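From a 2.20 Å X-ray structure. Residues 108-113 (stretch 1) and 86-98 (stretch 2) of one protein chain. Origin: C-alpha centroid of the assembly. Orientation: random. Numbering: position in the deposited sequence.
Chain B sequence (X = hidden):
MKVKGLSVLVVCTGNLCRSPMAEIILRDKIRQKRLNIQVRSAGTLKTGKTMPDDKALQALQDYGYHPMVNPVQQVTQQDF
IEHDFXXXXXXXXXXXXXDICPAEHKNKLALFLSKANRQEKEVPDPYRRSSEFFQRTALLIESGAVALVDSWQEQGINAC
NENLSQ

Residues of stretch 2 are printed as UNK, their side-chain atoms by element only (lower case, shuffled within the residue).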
# COMPACT_ATOMS: atom_id res chain seq x y z
N LYS B 108 4.66 16.45 28.19
CA LYS B 108 3.43 15.90 27.62
C LYS B 108 3.70 14.97 26.45
O LYS B 108 2.75 14.41 25.89
CB LYS B 108 2.50 17.04 27.18
CG LYS B 108 2.46 18.24 28.15
CD LYS B 108 1.09 18.90 28.23
CE LYS B 108 1.03 20.24 27.51
NZ LYS B 108 -0.28 20.96 27.70
N LEU B 109 4.96 14.77 26.06
CA LEU B 109 5.32 13.98 24.90
C LEU B 109 5.67 12.56 25.32
O LEU B 109 6.39 12.36 26.31
CB LEU B 109 6.51 14.60 24.16
CG LEU B 109 6.22 15.63 23.07
CD1 LEU B 109 5.14 16.61 23.49
CD2 LEU B 109 7.50 16.37 22.71
N ALA B 110 5.18 11.58 24.57
CA ALA B 110 5.46 10.18 24.87
C ALA B 110 5.12 9.33 23.64
O ALA B 110 4.39 9.77 22.74
CB ALA B 110 4.67 9.70 26.10
N LEU B 111 5.68 8.12 23.61
CA LEU B 111 5.37 7.18 22.54
C LEU B 111 4.00 6.54 22.77
O LEU B 111 3.61 6.26 23.91
CB LEU B 111 6.47 6.12 22.44
CG LEU B 111 7.81 6.68 21.94
CD1 LEU B 111 9.01 5.78 22.26
CD2 LEU B 111 7.74 6.94 20.45
N PHE B 112 3.27 6.35 21.66
CA PHE B 112 1.91 5.82 21.73
C PHE B 112 1.85 4.49 22.45
O PHE B 112 0.89 4.23 23.20
CB PHE B 112 1.33 5.66 20.32
CG PHE B 112 -0.11 5.19 20.30
CD1 PHE B 112 -1.15 6.09 20.52
CD2 PHE B 112 -0.42 3.86 20.06
CE1 PHE B 112 -2.48 5.66 20.49
CE2 PHE B 112 -1.75 3.42 20.02
CZ PHE B 112 -2.79 4.33 20.24
N LEU B 113 2.84 3.62 22.24
CA LEU B 113 2.85 2.30 22.84
C LEU B 113 3.37 2.27 24.28
O LEU B 113 3.56 1.18 24.83
CB LEU B 113 3.70 1.35 22.00
CG LEU B 113 3.15 0.99 20.63
CD1 LEU B 113 4.10 0.05 19.92
CD2 LEU B 113 1.78 0.37 20.77
N UNK B 86 0.19 14.17 24.27
CA UNK B 86 0.49 14.08 22.85
C UNK B 86 1.32 12.83 22.65
O UNK B 86 2.38 12.69 23.28
c UNK B 86 0.32 16.56 22.51
c UNK B 86 1.23 15.33 22.35
c UNK B 86 1.69 15.14 20.91
c UNK B 86 1.05 17.83 22.86
N UNK B 87 0.83 11.90 21.82
CA UNK B 87 1.46 10.60 21.65
C UNK B 87 2.06 10.45 20.25
O UNK B 87 1.38 10.70 19.24
c UNK B 87 0.46 9.47 21.91
c UNK B 87 -1.08 9.41 25.92
c UNK B 87 -1.74 10.14 24.94
c UNK B 87 0.56 8.73 24.33
o UNK B 87 -1.57 9.40 27.20
c UNK B 87 -0.08 9.45 23.32
c UNK B 87 -1.24 10.15 23.65
c UNK B 87 0.07 8.70 25.62
N UNK B 88 3.31 9.99 20.21
CA UNK B 88 4.06 9.74 18.99
C UNK B 88 4.05 8.25 18.65
O UNK B 88 4.18 7.41 19.53
c UNK B 88 5.51 10.21 19.17
N UNK B 89 3.90 7.95 17.34
CA UNK B 89 3.80 6.57 16.86
C UNK B 89 5.15 5.85 16.83
O UNK B 89 5.20 4.63 17.03
s UNK B 89 0.70 5.66 16.31
c UNK B 89 -0.30 6.77 17.29
c UNK B 89 3.18 6.55 15.46
c UNK B 89 1.72 6.88 15.44
N UNK B 90 6.23 6.57 16.56
CA UNK B 90 7.53 5.93 16.52
C UNK B 90 8.53 6.95 17.05
O UNK B 90 8.20 8.11 17.28
o UNK B 90 8.60 7.62 14.37
c UNK B 90 7.88 5.41 15.11
c UNK B 90 8.05 6.53 14.06
o UNK B 90 7.64 6.30 12.90
N UNK B 91 9.77 6.49 17.22
CA UNK B 91 10.77 7.35 17.85
C UNK B 91 11.08 8.57 17.00
O UNK B 91 11.25 9.68 17.52
n UNK B 91 12.29 2.90 22.60
n UNK B 91 12.82 3.73 20.51
c UNK B 91 12.56 3.93 21.80
c UNK B 91 12.04 6.54 18.13
c UNK B 91 11.90 5.65 19.33
n UNK B 91 12.58 5.16 22.31
c UNK B 91 13.12 4.78 19.55
N UNK B 92 11.12 8.39 15.67
CA UNK B 92 11.35 9.52 14.78
C UNK B 92 10.29 10.59 14.98
O UNK B 92 10.60 11.79 14.97
c UNK B 92 11.38 9.03 13.33
c UNK B 92 11.71 10.17 12.37
o UNK B 92 12.36 7.98 13.20
N UNK B 93 9.04 10.18 15.19
CA UNK B 93 7.98 11.15 15.48
C UNK B 93 8.23 11.85 16.81
O UNK B 93 8.11 13.08 16.92
n UNK B 93 6.49 10.54 13.08
o UNK B 93 5.81 8.66 14.12
c UNK B 93 6.28 9.80 14.17
c UNK B 93 6.62 10.44 15.50
N UNK B 94 8.58 11.07 17.84
CA UNK B 94 8.82 11.64 19.16
C UNK B 94 9.97 12.63 19.14
O UNK B 94 9.93 13.64 19.85
c UNK B 94 9.35 10.95 21.61
c UNK B 94 8.06 11.43 22.25
c UNK B 94 9.09 10.52 20.16
c UNK B 94 9.94 9.80 22.37
N UNK B 95 10.98 12.38 18.31
CA UNK B 95 12.12 13.28 18.22
C UNK B 95 11.73 14.60 17.57
O UNK B 95 12.09 15.68 18.06
c UNK B 95 13.26 12.61 17.45
N UNK B 96 11.00 14.54 16.46
CA UNK B 96 10.65 15.76 15.75
C UNK B 96 9.72 16.66 16.56
O UNK B 96 9.81 17.89 16.47
c UNK B 96 11.03 14.62 13.54
c UNK B 96 10.06 15.42 14.39
o UNK B 96 10.58 13.96 12.57
o UNK B 96 12.24 14.64 13.85
N UNK B 97 8.84 16.08 17.38
CA UNK B 97 8.01 16.91 18.24
C UNK B 97 8.85 17.53 19.35
O UNK B 97 8.73 18.73 19.64
c UNK B 97 5.76 15.62 17.87
c UNK B 97 6.86 16.09 18.83
c UNK B 97 4.76 14.72 18.60
c UNK B 97 5.04 16.79 17.21
N UNK B 98 9.70 16.74 19.99
CA UNK B 98 10.61 17.28 21.00
C UNK B 98 11.49 18.37 20.41
O UNK B 98 11.79 19.38 21.06
c UNK B 98 10.91 15.13 22.55
c UNK B 98 11.81 13.90 22.58
c UNK B 98 10.72 15.72 23.95
c UNK B 98 11.49 16.17 21.58

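Position 86 has four side-chain carbons, forked at the first, with one arm two carbons long. Its CB lies 4.3 Å from Leu109 CD1. This is Ile86. Its N donates to Lys108 O at 3.0 Å, and its O accepts from Ala110 N at 3.3 Å.

Position 87 has one carbon, then a six-carbon ring bearing one oxygen. Its CB is 4.0 Å from Phe112 CD1, near the plane of that ring. This is Tyr87. Its hydroxyl is hydrogen-bonded elsewhere in the structure.

Position 88 has a single side-chain carbon, 4.2 Å from Leu111 CD2. This is Ala88. Its N donates to Ala110 O at 2.8 Å, and its O accepts from Phe112 N at 2.5 Å, a very short bond.

Position 89 has an unbranched chain of two carbons, a sulfur and a carbon. The terminal carbon sits over one face of the Phe112 ring. This is Met89. Its CB points away from stretch 1, but the chain folds back to bring CE 3.4 Å from Phe112 CG.

Position 90 has two carbons. Its CB comes no nearer to stretch 1 than 5.6 Å, to Leu111 CD2. Two oxygens and no nitrogen on the second carbon make this Asp90. It is the N-cap of the helix.

Position 91 has three carbons, a nitrogen, then a carbon carrying two more nitrogens. Leu111 CD1 lies over one face of this end group. This is Arg91; its NH1 is 3.6 Å from Leu111 CD1.

Position 92 has one carbon carrying an oxygen and a carbon, and touches nothing on stretch 1. This is Thr92.

Position 93 has two carbons, the second carrying an oxygen and a nitrogen, and makes no contact with stretch 1. This is Asn93. Its N donates to Asp90 OD1 at 2.7 Å, the capping bond.

Position 94 has four carbons, forked at the second, and points toward stretch 1. Its end carbons lie against Leu109 and Leu111. This is Leu94. Its CD2 is 3.8 Å from Leu111 CG, and its CD1 is 4.0 Å from Leu109 CB.

Position 95 has one carbon, facing away. This is Ala95.

Position 96 has two carbons and two oxygens, out of reach. This is Asp96.

Position 97 has four carbons, forked at the second. Its CB is 3.9 Å from Leu109 CD2. This is Leu97.

Position 98 has the same fork, and one end carbon lies against Leu109 CD2. This is Leu98; its CD2 is 3.5 Å from Leu109 CD2.

The contact joins two parallel strands through four backbone hydrogen bonds. Leu109 and Leu111 share a sheet face with Ile86 and Ala88, and the helix packs over it through Leu94, Leu97 and Leu98.

Stretch 2 (86-98) IYAMDRTNLADLL
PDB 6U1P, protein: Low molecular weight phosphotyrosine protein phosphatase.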